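Local coordinates for protein L-Ala-D/L-Glu epimerase, a muconate lactonizing enzyme (Klebsiella pneumoniae subsp. pneumoniae MGH 78578, PDB 3FCP) that belongs to the enolase superfamily as a muconate lactonizing enzyme relative, and binds a magnesium ion in its barrel domain, at residues A[167-172]-A[196-201]; A[223-228]-A[246-251]. All blocks are in the same frame, centred on the assembly; numbering follows the deposited sequence.

Interaction 1 of 2, residues A[167-172]-A[196-201]. With MG (magnesium ion), chain I.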
ATOM      1  N   PHE A 167       4.075 -37.960   6.417  1.00 32.38           N
ATOM      2  CA  PHE A 167       4.500 -38.324   5.075  1.00 31.03           C
ATOM      3  C   PHE A 167       4.528 -37.106   4.161  1.00 29.30           C
ATOM      4  O   PHE A 167       3.674 -36.226   4.255  1.00 28.57           O
ATOM      5  CB  PHE A 167       3.550 -39.375   4.496  1.00 31.04           C
ATOM      6  CG  PHE A 167       3.468 -40.633   5.315  1.00 34.26           C
ATOM      7  CD1 PHE A 167       4.464 -41.601   5.230  1.00 36.10           C
ATOM      8  CD2 PHE A 167       2.412 -40.835   6.194  1.00 35.80           C
ATOM      9  CE1 PHE A 167       4.409 -42.761   6.013  1.00 36.16           C
ATOM     10  CE2 PHE A 167       2.349 -41.990   6.982  1.00 37.86           C
ATOM     11  CZ  PHE A 167       3.350 -42.951   6.889  1.00 35.88           C
ATOM     12  N   LYS A 168       5.522 -37.065   3.282  1.00 27.56           N
ATOM     13  CA  LYS A 168       5.660 -35.982   2.317  1.00 28.00           C
ATOM     14  C   LYS A 168       5.464 -36.594   0.936  1.00 27.88           C
ATOM     15  O   LYS A 168       6.227 -37.466   0.522  1.00 29.76           O
ATOM     16  CB  LYS A 168       7.046 -35.339   2.432  1.00 28.25           C
ATOM     17  CG  LYS A 168       7.421 -34.428   1.269  1.00 29.64           C
ATOM     18  CD  LYS A 168       8.771 -33.752   1.496  1.00 28.51           C
ATOM     19  CE  LYS A 168       9.321 -33.169   0.199  1.00 28.19           C
ATOM     20  NZ  LYS A 168      10.514 -32.291   0.411  1.00 28.15           N
ATOM     21  N   LEU A 169       4.431 -36.152   0.228  1.00 28.61           N
ATOM     22  CA  LEU A 169       4.153 -36.686  -1.100  1.00 29.82           C
ATOM     23  C   LEU A 169       4.665 -35.743  -2.174  1.00 30.24           C
ATOM     24  O   LEU A 169       4.424 -34.533  -2.122  1.00 30.65           O
ATOM     25  CB  LEU A 169       2.650 -36.893  -1.298  1.00 30.07           C
ATOM     26  CG  LEU A 169       1.793 -37.291  -0.096  1.00 32.30           C
ATOM     27  CD1 LEU A 169       0.369 -37.559  -0.577  1.00 32.06           C
ATOM     28  CD2 LEU A 169       2.373 -38.502   0.598  1.00 33.22           C
ATOM     29  N   LYS A 170       5.380 -36.289  -3.147  1.00 29.99           N
ATOM     30  CA  LYS A 170       5.888 -35.457  -4.221  1.00 31.40           C
ATOM     31  C   LYS A 170       4.927 -35.533  -5.393  1.00 31.23           C
ATOM     32  O   LYS A 170       4.506 -36.619  -5.803  1.00 29.93           O
ATOM     33  CB  LYS A 170       7.297 -35.896  -4.629  1.00 34.93           C
ATOM     34  CG  LYS A 170       8.305 -35.747  -3.489  1.00 40.27           C
ATOM     35  CD  LYS A 170       9.691 -35.322  -3.969  1.00 43.58           C
ATOM     36  CE  LYS A 170       9.685 -33.908  -4.542  1.00 45.06           C
ATOM     37  NZ  LYS A 170      11.067 -33.451  -4.910  1.00 43.22           N
ATOM     38  N   ILE A 171       4.560 -34.368  -5.909  1.00 30.25           N
ATOM     39  CA  ILE A 171       3.641 -34.284  -7.031  1.00 30.16           C
ATOM     40  C   ILE A 171       4.102 -33.161  -7.938  1.00 30.61           C
ATOM     41  O   ILE A 171       5.129 -32.537  -7.678  1.00 30.11           O
ATOM     42  CB  ILE A 171       2.208 -33.987  -6.551  1.00 28.53           C
ATOM     43  CG1 ILE A 171       2.198 -32.701  -5.718  1.00 28.03           C
ATOM     44  CG2 ILE A 171       1.686 -35.155  -5.719  1.00 29.14           C
ATOM     45  CD1 ILE A 171       0.822 -32.268  -5.253  1.00 28.56           C
ATOM     46  N   GLY A 172       3.338 -32.906  -8.996  1.00 30.67           N
ATOM     47  CA  GLY A 172       3.692 -31.852  -9.924  1.00 32.88           C
ATOM     48  C   GLY A 172       4.271 -32.373 -11.226  1.00 35.06           C
ATOM     49  O   GLY A 172       4.590 -31.593 -12.119  1.00 35.87           O
ATOM     50  N   ILE A 196      -0.186 -35.470   6.485  1.00 30.20           N
ATOM     51  CA  ILE A 196       0.125 -35.515   5.066  1.00 28.73           C
ATOM     52  C   ILE A 196       0.575 -34.158   4.537  1.00 27.88           C
ATOM     53  O   ILE A 196      -0.140 -33.163   4.663  1.00 27.42           O
ATOM     54  CB  ILE A 196      -1.103 -35.969   4.228  1.00 28.76           C
ATOM     55  CG1 ILE A 196      -1.637 -37.311   4.749  1.00 29.10           C
ATOM     56  CG2 ILE A 196      -0.716 -36.064   2.753  1.00 28.17           C
ATOM     57  CD1 ILE A 196      -0.634 -38.452   4.710  1.00 26.46           C
ATOM     58  N   ARG A 197       1.770 -34.127   3.958  1.00 25.57           N
ATOM     59  CA  ARG A 197       2.302 -32.904   3.370  1.00 24.50           C
ATOM     60  C   ARG A 197       2.582 -33.227   1.907  1.00 23.38           C
ATOM     61  O   ARG A 197       2.826 -34.386   1.561  1.00 24.57           O
ATOM     62  CB  ARG A 197       3.613 -32.475   4.047  1.00 23.67           C
ATOM     63  CG  ARG A 197       3.541 -32.230   5.566  1.00 24.05           C
ATOM     64  CD  ARG A 197       3.876 -33.494   6.355  1.00 24.88           C
ATOM     65  NE  ARG A 197       3.920 -33.259   7.799  1.00 25.25           N
ATOM     66  CZ  ARG A 197       4.871 -32.570   8.425  1.00 25.38           C
ATOM     67  NH1 ARG A 197       5.876 -32.036   7.743  1.00 25.46           N
ATOM     68  NH2 ARG A 197       4.819 -32.418   9.738  1.00 25.42           N
ATOM     69  N   VAL A 198       2.529 -32.218   1.043  1.00 24.17           N
ATOM     70  CA  VAL A 198       2.820 -32.435  -0.371  1.00 23.19           C
ATOM     71  C   VAL A 198       3.888 -31.439  -0.796  1.00 25.14           C
ATOM     72  O   VAL A 198       4.012 -30.356  -0.215  1.00 25.79           O
ATOM     73  CB  VAL A 198       1.572 -32.246  -1.274  1.00 25.84           C
ATOM     74  CG1 VAL A 198       0.420 -33.104  -0.756  1.00 23.79           C
ATOM     75  CG2 VAL A 198       1.177 -30.773  -1.341  1.00 26.16           C
ATOM     76  N   ASP A 199       4.657 -31.815  -1.806  1.00 25.03           N
ATOM     77  CA  ASP A 199       5.719 -30.974  -2.330  1.00 25.69           C
ATOM     78  C   ASP A 199       5.578 -30.958  -3.847  1.00 26.42           C
ATOM     79  O   ASP A 199       5.718 -31.993  -4.496  1.00 27.38           O
ATOM     80  CB  ASP A 199       7.082 -31.541  -1.902  1.00 24.91           C
ATOM     81  CG  ASP A 199       8.256 -30.714  -2.407  1.00 26.90           C
ATOM     82  OD1 ASP A 199       8.045 -29.551  -2.812  1.00 25.15           O
ATOM     83  OD2 ASP A 199       9.394 -31.233  -2.386  1.00 27.59           O
ATOM     84  N   VAL A 200       5.279 -29.783  -4.401  1.00 25.58           N
ATOM     85  CA  VAL A 200       5.107 -29.622  -5.839  1.00 26.02           C
ATOM     86  C   VAL A 200       6.424 -29.178  -6.479  1.00 26.01           C
ATOM     87  O   VAL A 200       6.556 -29.141  -7.700  1.00 24.17           O
ATOM     88  CB  VAL A 200       4.022 -28.559  -6.152  1.00 27.78           C
ATOM     89  CG1 VAL A 200       3.500 -28.750  -7.571  1.00 29.90           C
ATOM     90  CG2 VAL A 200       2.891 -28.654  -5.146  1.00 27.39           C
ATOM     91  N   ASN A 201       7.390 -28.835  -5.634  1.00 26.75           N
ATOM     92  CA  ASN A 201       8.708 -28.392  -6.077  1.00 27.17           C
ATOM     93  C   ASN A 201       8.707 -27.478  -7.303  1.00 27.64           C
ATOM     94  O   ASN A 201       9.335 -27.787  -8.319  1.00 27.39           O
ATOM     95  CB  ASN A 201       9.611 -29.608  -6.327  1.00 30.32           C
ATOM     96  CG  ASN A 201      11.086 -29.231  -6.454  1.00 32.16           C
ATOM     97  OD1 ASN A 201      11.627 -28.480  -5.632  1.00 31.60           O
ATOM     98  ND2 ASN A 201      11.747 -29.767  -7.477  1.00 32.60           N
TER
HETATM   99 MG    MG I 382      12.356 -28.153  -3.596  1.00 17.54          MG
HETATM  100  O   HOH W   1      11.592 -30.446  -3.325  1.00 31.54           O
HETATM  101  O   HOH W   2      10.074 -27.970  -2.572  1.00 24.43           O
HETATM  102  O   HOH W   3      14.516 -29.570  -3.556  1.00 34.60           O
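Asp199 OD2 is gripped from several directions. Lys168 NZ forms a salt bridge to it at 3.2 Å, though the hydrogen bond within it is weak. Lys170 NZ adds a long salt bridge to OD2 at 3.8 Å. Water 1, a ligand of the magnesium ion, donates to the same oxygen. Lys168 reaches it with an extended chain, its CG anti to the backbone N (chi1 166°). Lys170, bent at chi2 and chi3, runs alongside Asp199. Lys168 NZ also pairs with Glu327 and Glu225. The other oxygen, Asp199 OD1, accepts from Asn201 N at 3.0 Å from above the carboxylate plane, which makes an Asx turn. The turn begins at the last residue of strand 196-199 and leads to Asn201, whose OD1 binds the magnesium ion at 2.2 Å. Strands 167-170 and 196-199 are parallel neighbours of a beta-alpha-beta unit. Backbone bonds such as Leu169 N to Arg197 O (2.7 Å) join them. On the face of Leu169, Ile196 and Val198, Leu169 CD1 packs on Ile196 CG2 at 3.8 Å. Just past the strand, Ile171 CD1 reaches Val198 CB. Asp199 is thus a second-shell residue, meeting the metal through water and tied to both lysines.

Interaction 2 of 2, residues A[223-228]-A[246-251]. With MG (magnesium ion), chain I.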
ATOM      1  N   LEU A 223       0.303 -29.372   4.899  1.00 23.78           N
ATOM      2  CA  LEU A 223       1.327 -28.459   4.413  1.00 22.23           C
ATOM      3  C   LEU A 223       1.572 -28.653   2.923  1.00 21.86           C
ATOM      4  O   LEU A 223       1.654 -29.782   2.441  1.00 22.45           O
ATOM      5  CB  LEU A 223       2.622 -28.716   5.190  1.00 21.96           C
ATOM      6  CG  LEU A 223       3.822 -27.778   5.027  1.00 21.77           C
ATOM      7  CD1 LEU A 223       3.509 -26.424   5.668  1.00 21.35           C
ATOM      8  CD2 LEU A 223       5.042 -28.414   5.697  1.00 21.10           C
ATOM      9  N   ILE A 224       1.690 -27.547   2.198  1.00 20.98           N
ATOM     10  CA  ILE A 224       1.946 -27.581   0.759  1.00 20.32           C
ATOM     11  C   ILE A 224       3.291 -26.896   0.535  1.00 20.63           C
ATOM     12  O   ILE A 224       3.432 -25.705   0.817  1.00 20.80           O
ATOM     13  CB  ILE A 224       0.867 -26.798  -0.025  1.00 19.53           C
ATOM     14  CG1 ILE A 224      -0.528 -27.350   0.299  1.00 19.87           C
ATOM     15  CG2 ILE A 224       1.147 -26.900  -1.526  1.00 17.47           C
ATOM     16  CD1 ILE A 224      -1.680 -26.513  -0.294  1.00 18.96           C
ATOM     17  N   GLU A 225       4.271 -27.645   0.033  1.00 21.75           N
ATOM     18  CA  GLU A 225       5.609 -27.109  -0.198  1.00 21.54           C
ATOM     19  C   GLU A 225       5.847 -26.556  -1.605  1.00 21.80           C
ATOM     20  O   GLU A 225       5.532 -27.208  -2.605  1.00 21.62           O
ATOM     21  CB  GLU A 225       6.653 -28.190   0.103  1.00 22.22           C
ATOM     22  CG  GLU A 225       8.096 -27.688   0.143  1.00 22.81           C
ATOM     23  CD  GLU A 225       9.104 -28.798   0.413  1.00 25.11           C
ATOM     24  OE1 GLU A 225       8.697 -29.882   0.898  1.00 23.14           O
ATOM     25  OE2 GLU A 225      10.308 -28.581   0.154  1.00 23.67           O
ATOM     26  N   GLN A 226       6.407 -25.348  -1.654  1.00 20.05           N
ATOM     27  CA  GLN A 226       6.759 -24.646  -2.892  1.00 20.27           C
ATOM     28  C   GLN A 226       5.870 -24.998  -4.081  1.00 21.29           C
ATOM     29  O   GLN A 226       6.339 -25.541  -5.086  1.00 21.69           O
ATOM     30  CB  GLN A 226       8.224 -24.942  -3.233  1.00 19.98           C
ATOM     31  CG  GLN A 226       8.862 -23.999  -4.238  1.00 20.14           C
ATOM     32  CD  GLN A 226       8.980 -22.577  -3.713  1.00 23.89           C
ATOM     33  OE1 GLN A 226       9.535 -22.338  -2.638  1.00 24.28           O
ATOM     34  NE2 GLN A 226       8.460 -21.627  -4.475  1.00 21.63           N
ATOM     35  N   PRO A 227       4.571 -24.670  -3.992  1.00 22.05           N
ATOM     36  CA  PRO A 227       3.628 -24.968  -5.076  1.00 22.61           C
ATOM     37  C   PRO A 227       3.957 -24.292  -6.399  1.00 23.79           C
ATOM     38  O   PRO A 227       3.776 -24.884  -7.463  1.00 22.62           O
ATOM     39  CB  PRO A 227       2.285 -24.514  -4.496  1.00 22.40           C
ATOM     40  CG  PRO A 227       2.677 -23.416  -3.539  1.00 22.18           C
ATOM     41  CD  PRO A 227       3.891 -24.001  -2.869  1.00 20.14           C
ATOM     42  N   VAL A 228       4.452 -23.058  -6.330  1.00 23.70           N
ATOM     43  CA  VAL A 228       4.792 -22.310  -7.536  1.00 24.08           C
ATOM     44  C   VAL A 228       6.296 -22.082  -7.688  1.00 24.01           C
ATOM     45  O   VAL A 228       7.087 -22.438  -6.813  1.00 24.34           O
ATOM     46  CB  VAL A 228       4.069 -20.940  -7.557  1.00 23.82           C
ATOM     47  CG1 VAL A 228       2.568 -21.148  -7.635  1.00 23.76           C
ATOM     48  CG2 VAL A 228       4.430 -20.135  -6.312  1.00 22.50           C
ATOM     49  N   ALA A 246      -1.346 -24.610   5.623  1.00 23.24           N
ATOM     50  CA  ALA A 246      -0.000 -24.044   5.642  1.00 21.75           C
ATOM     51  C   ALA A 246       0.818 -24.210   4.362  1.00 20.79           C
ATOM     52  O   ALA A 246       0.752 -25.241   3.693  1.00 19.56           O
ATOM     53  CB  ALA A 246       0.774 -24.618   6.830  1.00 21.86           C
ATOM     54  N   ILE A 247       1.601 -23.178   4.043  1.00 20.01           N
ATOM     55  CA  ILE A 247       2.482 -23.175   2.880  1.00 20.08           C
ATOM     56  C   ILE A 247       3.933 -23.228   3.375  1.00 20.65           C
ATOM     57  O   ILE A 247       4.311 -22.506   4.305  1.00 21.47           O
ATOM     58  CB  ILE A 247       2.304 -21.887   2.014  1.00 19.84           C
ATOM     59  CG1 ILE A 247       0.848 -21.750   1.549  1.00 23.22           C
ATOM     60  CG2 ILE A 247       3.232 -21.938   0.809  1.00 19.96           C
ATOM     61  CD1 ILE A 247       0.295 -22.985   0.846  1.00 20.59           C
ATOM     62  N   LEU A 248       4.733 -24.083   2.751  1.00 21.11           N
ATOM     63  CA  LEU A 248       6.140 -24.252   3.099  1.00 22.48           C
ATOM     64  C   LEU A 248       6.994 -23.707   1.948  1.00 22.69           C
ATOM     65  O   LEU A 248       6.882 -24.169   0.813  1.00 22.94           O
ATOM     66  CB  LEU A 248       6.455 -25.742   3.290  1.00 23.52           C
ATOM     67  CG  LEU A 248       7.553 -26.238   4.247  1.00 28.63           C
ATOM     68  CD1 LEU A 248       8.328 -27.356   3.555  1.00 23.54           C
ATOM     69  CD2 LEU A 248       8.483 -25.118   4.699  1.00 26.31           C
ATOM     70  N   ALA A 249       7.837 -22.724   2.235  1.00 21.43           N
ATOM     71  CA  ALA A 249       8.702 -22.167   1.202  1.00 20.70           C
ATOM     72  C   ALA A 249      10.010 -22.966   1.133  1.00 19.46           C
ATOM     73  O   ALA A 249      10.602 -23.279   2.167  1.00 20.16           O
ATOM     74  CB  ALA A 249       9.000 -20.701   1.513  1.00 18.09           C
ATOM     75  N   ASP A 250      10.448 -23.314  -0.073  1.00 17.96           N
ATOM     76  CA  ASP A 250      11.713 -24.036  -0.224  1.00 19.60           C
ATOM     77  C   ASP A 250      12.642 -23.213  -1.109  1.00 20.42           C
ATOM     78  O   ASP A 250      13.382 -22.369  -0.604  1.00 21.35           O
ATOM     79  CB  ASP A 250      11.508 -25.445  -0.822  1.00 20.49           C
ATOM     80  CG  ASP A 250      12.815 -26.252  -0.898  1.00 23.07           C
ATOM     81  OD1 ASP A 250      13.854 -25.772  -0.383  1.00 22.91           O
ATOM     82  OD2 ASP A 250      12.810 -27.368  -1.469  1.00 24.20           O
ATOM     83  N   GLU A 251      12.584 -23.428  -2.424  1.00 20.59           N
ATOM     84  CA  GLU A 251      13.443 -22.689  -3.349  1.00 22.85           C
ATOM     85  C   GLU A 251      13.321 -21.170  -3.233  1.00 23.19           C
ATOM     86  O   GLU A 251      14.249 -20.446  -3.599  1.00 22.66           O
ATOM     87  CB  GLU A 251      13.167 -23.101  -4.805  1.00 24.87           C
ATOM     88  CG  GLU A 251      13.788 -24.429  -5.247  1.00 26.82           C
ATOM     89  CD  GLU A 251      13.125 -25.642  -4.615  1.00 28.22           C
ATOM     90  OE1 GLU A 251      11.953 -25.545  -4.191  1.00 26.73           O
ATOM     91  OE2 GLU A 251      13.778 -26.702  -4.558  1.00 31.71           O
TER
HETATM   92 MG    MG I 382      12.356 -28.153  -3.596  1.00 17.54          MG
HETATM   93  O   HOH W   2      10.074 -27.970  -2.572  1.00 24.43           O
HETATM   94  O   HOH W   1      11.592 -30.446  -3.325  1.00 31.54           O
HETATM   95  O   HOH W   3      14.516 -29.570  -3.556  1.00 34.60           O
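The magnesium site of the barrel domain takes two ligands from just beyond strand 246-249, beside strand 223-225. Asp250 OD2 binds the metal at 2.3 Å and Glu251 OE2 at 2.2 Å. Glu251 OE1 is farther, at 2.7 Å. Glu225 OE2 lies 3.2 Å from Asp250 OD2, two acceptors without a bond, and their carboxylate planes are 52° apart. Water 2, a metal ligand, is placed to donate to Glu225 OE2, but has more acceptors near it than protons. Nearby lysines probably offset this crowding of acid groups: Lys168 at Glu225 OE1, Lys277 at Asp250 OD1, and Lys274, which bonds to Asp250 OD2. The strands are parallel neighbours in a beta-alpha-beta unit whose helix is 233-242, within the barrel fold of the enolase superfamily. Backbone bonds join them up to Gln226 N, which donates to Leu248 O at 2.8 Å. Beyond the strand, the Gln226 side chain bends at chi2 (65°) and takes over. Its OE1 accepts from Asp250 N at 2.9 Å, in the carbonyl plane, and also from Ala252 N. Its NE2 donates to Val228 O, so both ends of the amide are held. On the face shared with Glu225, Leu248 CD1 lies alongside the glutamate chain, 3.4 Å from Glu225 CG. Leu223 CD2 meets Leu248 CG, while Leu223 CD1 presses tightly on Ala246 CB at 3.5 Å.

How the interactions relate
From the N terminus, interaction 1 comes first. It closes the excursion through helix 176-189, bringing strand 195-199 beside strand 166-170. The chain then passes through helix 206-218 to strand 223-225. Interaction 2 closes the excursion after that, through helix 233-242 to strand 246-249. The two contacts are in series, neither nested nor crossed, and their centres are about 9 Å apart. Strands 195-199 and 223-225 are neighbours, with probable hydrogen bonds from Val198 to Leu223 and Glu225. The contacts thus cover four consecutive parallel strands of the barrel. Asn201 from interaction 1 and Asp250 and Glu251 from interaction 2 meet at one magnesium ion.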